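Local coordinates for protein dTDP-glucose 4,6-dehydratase (PDB 5U4Q) that binds NAD and probably catalyses the dehydration of dTDP-glucose to a 4-keto-6-deoxy sugar, as a member of the NAD-dependent epimerase/dehydratase family, at residues M70-H84 and N111-V125. Sequence-based numbering, arbitrary orientation. Where two conformers were deposited one is given.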
# COMPACT_ATOMS: atom_id res chain seq x y z
N MSE A 70 -19.69 -0.93 7.82
CA MSE A 70 -19.23 0.32 7.21
C MSE A 70 -20.16 0.82 6.14
O MSE A 70 -20.49 2.01 6.08
CB MSE A 70 -17.82 0.12 6.66
CG MSE A 70 -16.80 0.01 7.78
SE MSE A 70 -16.41 1.72 8.68
CE MSE A 70 -15.33 2.44 7.22
N ALA A 71 -20.63 -0.08 5.29
CA ALA A 71 -21.58 0.30 4.25
C ALA A 71 -22.87 0.87 4.86
O ALA A 71 -23.38 1.89 4.38
CB ALA A 71 -21.89 -0.90 3.36
N LYS A 72 -23.38 0.23 5.90
CA LYS A 72 -24.58 0.69 6.61
C LYS A 72 -24.39 2.09 7.19
O LYS A 72 -25.25 2.95 7.12
CB LYS A 72 -24.97 -0.28 7.70
CG LYS A 72 -26.31 0.02 8.37
CD LYS A 72 -26.62 -0.98 9.50
CE LYS A 72 -26.55 -2.43 9.02
NZ LYS A 72 -26.94 -3.42 10.08
N LEU A 73 -23.21 2.33 7.76
CA LEU A 73 -22.90 3.63 8.33
C LEU A 73 -22.96 4.73 7.25
O LEU A 73 -23.63 5.73 7.41
CB LEU A 73 -21.51 3.58 8.95
CG LEU A 73 -20.92 4.89 9.46
CD1 LEU A 73 -21.53 5.25 10.80
CD2 LEU A 73 -19.42 4.74 9.57
N PHE A 74 -22.25 4.52 6.15
CA PHE A 74 -22.23 5.50 5.10
C PHE A 74 -23.63 5.68 4.49
O PHE A 74 -24.06 6.79 4.25
CB PHE A 74 -21.21 5.15 4.04
CG PHE A 74 -19.78 5.55 4.40
CD1 PHE A 74 -19.28 6.76 3.99
CD2 PHE A 74 -18.94 4.67 5.06
CE1 PHE A 74 -17.96 7.11 4.29
CE2 PHE A 74 -17.63 5.03 5.37
CZ PHE A 74 -17.15 6.23 4.97
N ALA A 75 -24.31 4.57 4.30
CA ALA A 75 -25.64 4.62 3.65
C ALA A 75 -26.67 5.36 4.49
O ALA A 75 -27.43 6.16 3.96
CB ALA A 75 -26.12 3.24 3.38
N THR A 76 -26.70 5.07 5.78
CA THR A 76 -27.69 5.71 6.66
C THR A 76 -27.37 7.18 6.99
O THR A 76 -28.27 8.00 7.15
CB THR A 76 -27.85 4.93 7.99
OG1 THR A 76 -26.60 4.85 8.69
CG2 THR A 76 -28.33 3.53 7.73
N GLU A 77 -26.09 7.50 7.07
CA GLU A 77 -25.72 8.84 7.51
C GLU A 77 -25.55 9.90 6.43
O GLU A 77 -25.74 11.09 6.73
CB GLU A 77 -24.48 8.76 8.40
CG GLU A 77 -24.69 7.93 9.67
CD GLU A 77 -25.64 8.53 10.69
OE1 GLU A 77 -25.93 9.74 10.65
OE2 GLU A 77 -26.10 7.77 11.58
N GLN A 78 -25.16 9.49 5.22
CA GLN A 78 -24.97 10.42 4.10
C GLN A 78 -24.09 11.63 4.51
O GLN A 78 -24.53 12.78 4.52
CB GLN A 78 -26.34 10.84 3.53
CG GLN A 78 -27.19 9.66 3.05
CD GLN A 78 -26.64 8.97 1.81
OE1 GLN A 78 -26.35 9.61 0.80
NE2 GLN A 78 -26.52 7.65 1.87
N PHE A 79 -22.84 11.33 4.85
CA PHE A 79 -21.87 12.32 5.25
C PHE A 79 -21.52 13.35 4.18
O PHE A 79 -21.43 13.02 2.99
CB PHE A 79 -20.57 11.60 5.68
CG PHE A 79 -20.76 10.71 6.87
CD1 PHE A 79 -21.08 11.26 8.11
CD2 PHE A 79 -20.61 9.34 6.77
CE1 PHE A 79 -21.27 10.46 9.20
CE2 PHE A 79 -20.82 8.52 7.86
CZ PHE A 79 -21.12 9.09 9.10
N ASP A 80 -21.30 14.57 4.62
CA ASP A 80 -20.80 15.62 3.77
C ASP A 80 -19.29 15.51 3.65
O ASP A 80 -18.74 15.65 2.56
CB ASP A 80 -21.21 16.98 4.32
CG ASP A 80 -22.72 17.14 4.35
OD1 ASP A 80 -23.33 17.09 3.26
OD2 ASP A 80 -23.28 17.26 5.45
N ARG A 81 -18.59 15.25 4.76
CA ARG A 81 -17.15 15.11 4.74
C ARG A 81 -16.72 14.00 5.69
O ARG A 81 -17.45 13.63 6.61
CB ARG A 81 -16.51 16.42 5.13
CG ARG A 81 -16.86 17.52 4.11
CD ARG A 81 -16.12 18.80 4.27
NE ARG A 81 -16.77 19.79 3.43
CZ ARG A 81 -16.65 21.11 3.59
NH1 ARG A 81 -15.93 21.63 4.59
NH2 ARG A 81 -17.31 21.90 2.76
N VAL A 82 -15.51 13.49 5.47
CA VAL A 82 -14.98 12.43 6.31
C VAL A 82 -13.56 12.80 6.69
O VAL A 82 -12.80 13.24 5.84
CB VAL A 82 -14.95 11.09 5.55
CG1 VAL A 82 -14.24 10.01 6.34
CG2 VAL A 82 -16.37 10.66 5.18
N ILE A 83 -13.25 12.65 7.98
CA ILE A 83 -11.87 12.78 8.50
C ILE A 83 -11.51 11.41 9.05
O ILE A 83 -12.07 10.93 10.06
CB ILE A 83 -11.66 13.94 9.50
CG1 ILE A 83 -10.24 13.93 10.07
CG2 ILE A 83 -12.64 13.89 10.64
CD1 ILE A 83 -9.13 14.14 9.07
N HIS A 84 -10.63 10.70 8.33
CA HIS A 84 -10.28 9.34 8.66
C HIS A 84 -8.96 9.30 9.41
O HIS A 84 -7.89 9.58 8.84
CB HIS A 84 -10.23 8.50 7.38
CG HIS A 84 -9.77 7.11 7.60
ND1 HIS A 84 -10.36 6.27 8.53
CD2 HIS A 84 -8.77 6.40 7.03
CE1 HIS A 84 -9.73 5.11 8.53
NE2 HIS A 84 -8.76 5.16 7.63
N ASN A 111 -12.81 0.25 2.66
CA ASN A 111 -14.22 0.46 3.09
C ASN A 111 -14.53 1.95 3.16
O ASN A 111 -15.62 2.37 2.77
CB ASN A 111 -14.52 -0.27 4.40
CG ASN A 111 -14.47 -1.78 4.22
OD1 ASN A 111 -14.63 -2.27 3.10
ND2 ASN A 111 -14.22 -2.52 5.30
N ILE A 112 -13.60 2.75 3.67
CA ILE A 112 -13.78 4.19 3.70
C ILE A 112 -13.94 4.73 2.26
O ILE A 112 -14.86 5.54 2.00
CB ILE A 112 -12.57 4.90 4.38
CG1 ILE A 112 -12.53 4.61 5.88
CG2 ILE A 112 -12.54 6.41 4.13
CD1 ILE A 112 -13.54 5.36 6.70
N LEU A 113 -13.05 4.33 1.34
CA LEU A 113 -13.10 4.85 -0.03
C LEU A 113 -14.41 4.46 -0.72
O LEU A 113 -15.01 5.29 -1.40
CB LEU A 113 -11.90 4.37 -0.84
CG LEU A 113 -10.54 4.96 -0.47
CD1 LEU A 113 -9.44 4.23 -1.24
CD2 LEU A 113 -10.49 6.44 -0.74
N GLU A 114 -14.82 3.22 -0.52
CA GLU A 114 -16.09 2.73 -1.10
C GLU A 114 -17.26 3.52 -0.57
O GLU A 114 -18.16 3.89 -1.34
CB GLU A 114 -16.25 1.24 -0.88
CG GLU A 114 -15.46 0.42 -1.89
CD GLU A 114 -16.06 0.51 -3.29
OE1 GLU A 114 -17.15 -0.06 -3.45
OE2 GLU A 114 -15.45 1.11 -4.20
N GLY A 115 -17.28 3.78 0.74
CA GLY A 115 -18.34 4.57 1.36
C GLY A 115 -18.38 5.96 0.76
O GLY A 115 -19.47 6.51 0.40
N CYS A 116 -17.21 6.57 0.59
CA CYS A 116 -17.13 7.91 -0.00
C CYS A 116 -17.59 7.92 -1.46
O CYS A 116 -18.25 8.86 -1.89
CB CYS A 116 -15.71 8.47 0.09
SG CYS A 116 -15.17 8.88 1.77
N ARG A 117 -17.22 6.88 -2.19
CA ARG A 117 -17.58 6.74 -3.59
C ARG A 117 -19.10 6.62 -3.75
O ARG A 117 -19.72 7.39 -4.50
CB ARG A 117 -16.91 5.50 -4.15
CG ARG A 117 -17.33 5.12 -5.57
CD ARG A 117 -16.78 3.77 -5.88
NE ARG A 117 -17.25 3.30 -7.18
CZ ARG A 117 -17.06 2.07 -7.65
NH1 ARG A 117 -16.40 1.16 -6.95
NH2 ARG A 117 -17.51 1.76 -8.86
N HIS A 118 -19.68 5.64 -3.09
CA HIS A 118 -21.11 5.37 -3.30
C HIS A 118 -22.07 6.39 -2.74
O HIS A 118 -23.22 6.49 -3.22
CB HIS A 118 -21.44 3.95 -2.86
CG HIS A 118 -20.69 2.92 -3.65
ND1 HIS A 118 -20.94 2.69 -4.99
CD2 HIS A 118 -19.66 2.11 -3.32
CE1 HIS A 118 -20.10 1.77 -5.44
NE2 HIS A 118 -19.33 1.38 -4.45
N THR A 119 -21.63 7.17 -1.75
CA THR A 119 -22.49 8.21 -1.17
C THR A 119 -22.03 9.63 -1.55
O THR A 119 -22.54 10.61 -1.02
CB THR A 119 -22.65 8.08 0.36
OG1 THR A 119 -21.39 8.36 1.00
CG2 THR A 119 -23.14 6.70 0.75
N LYS A 120 -21.07 9.73 -2.46
CA LYS A 120 -20.61 11.02 -2.97
C LYS A 120 -20.20 12.02 -1.91
O LYS A 120 -20.61 13.18 -1.89
CB LYS A 120 -21.64 11.61 -3.94
CG LYS A 120 -21.82 10.72 -5.18
CD LYS A 120 -22.51 11.45 -6.31
CE LYS A 120 -22.54 10.60 -7.57
NZ LYS A 120 -23.05 11.34 -8.76
N VAL A 121 -19.37 11.52 -1.01
CA VAL A 121 -18.74 12.38 0.02
C VAL A 121 -17.95 13.49 -0.66
O VAL A 121 -17.18 13.25 -1.61
CB VAL A 121 -17.87 11.53 0.95
CG1 VAL A 121 -16.91 12.40 1.78
CG2 VAL A 121 -18.77 10.69 1.84
N LYS A 122 -18.14 14.73 -0.20
CA LYS A 122 -17.53 15.88 -0.88
C LYS A 122 -16.05 16.11 -0.59
O LYS A 122 -15.39 16.81 -1.36
CB LYS A 122 -18.34 17.14 -0.63
CG LYS A 122 -19.72 17.04 -1.26
CD LYS A 122 -20.46 18.36 -1.31
CE LYS A 122 -21.71 18.26 -2.18
NZ LYS A 122 -22.76 17.40 -1.57
N HIS A 123 -15.55 15.57 0.53
CA HIS A 123 -14.12 15.70 0.84
C HIS A 123 -13.74 14.63 1.85
O HIS A 123 -14.41 14.49 2.89
CB HIS A 123 -13.77 17.07 1.40
CG HIS A 123 -12.30 17.36 1.47
ND1 HIS A 123 -11.79 18.40 2.20
CD2 HIS A 123 -11.24 16.76 0.87
CE1 HIS A 123 -10.47 18.44 2.04
NE2 HIS A 123 -10.11 17.44 1.26
N LEU A 124 -12.69 13.88 1.53
CA LEU A 124 -12.10 12.89 2.44
C LEU A 124 -10.71 13.37 2.80
O LEU A 124 -9.85 13.52 1.93
CB LEU A 124 -11.93 11.54 1.77
CG LEU A 124 -11.10 10.50 2.54
CD1 LEU A 124 -11.75 10.12 3.86
CD2 LEU A 124 -10.88 9.29 1.64
N VAL A 125 -10.51 13.61 4.10
CA VAL A 125 -9.22 13.95 4.66
C VAL A 125 -8.78 12.72 5.43
O VAL A 125 -9.59 12.13 6.14
CB VAL A 125 -9.28 15.18 5.57
CG1 VAL A 125 -7.91 15.48 6.18
CG2 VAL A 125 -9.74 16.39 4.78
O HOH W 1 -22.06 8.78 3.74
O HOH W 2 -23.16 11.45 1.52
O HOH W 3 -21.61 14.53 0.40
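Phe-74 lays one face of its ring against the backbone of Gly-115, whose CA stands 3.6 Å from the ring centroid and 16° off the normal, a CH-pi contact. Gly-115 has no side chain, and with the ring directly on its backbone helices 70-77 and 111-118 run side by side, their axes 9.3 Å apart and crossing at -28°. Obliquely to the same ring lies Cys-116 SG, which also touches Val-82 CG2, while Val-121 CG2 and Thr-119 OG1 meet the ring's edge. Further along, Ile-112 is gripped from two sides: CD1 packs tightly on CE of selenomethionine Met-70 at 3.5 Å, and CG1 sits over a face of the His-84 imidazole. Two successive bends, at chi2 and chi3, curl the Met-70 chain and bring CE to this isoleucine. At the other end of the helices, Thr-119 OG1 donates to Gly-115 O, and one water donates to OG1 and to Phe-74 O and accepts from Phe-79 N. The strands pair in parallel, with Val-82 N bonded to His-123 O, Val-125 N to Val-82 O at 2.9 Å and His-84 N to Val-125 O. Val-82 CG1 meets Leu-124 CD1 on the face under these two helices; on the opposite face, Ile-83 CD1 presses on Val-125 CG1 at 3.4 Å. Two successive helix-strand units of the Rossmann fold are thus joined through both layers. His-84, bonded to Thr-9, lies near the bound NAD; strand 5-9 flanks strand 81-84, helix 153-172 packs beside helix 98-118, and Asn-111 bonds Leu-64 O through ND2 and Tyr-99 OH of the second subunit through OD1.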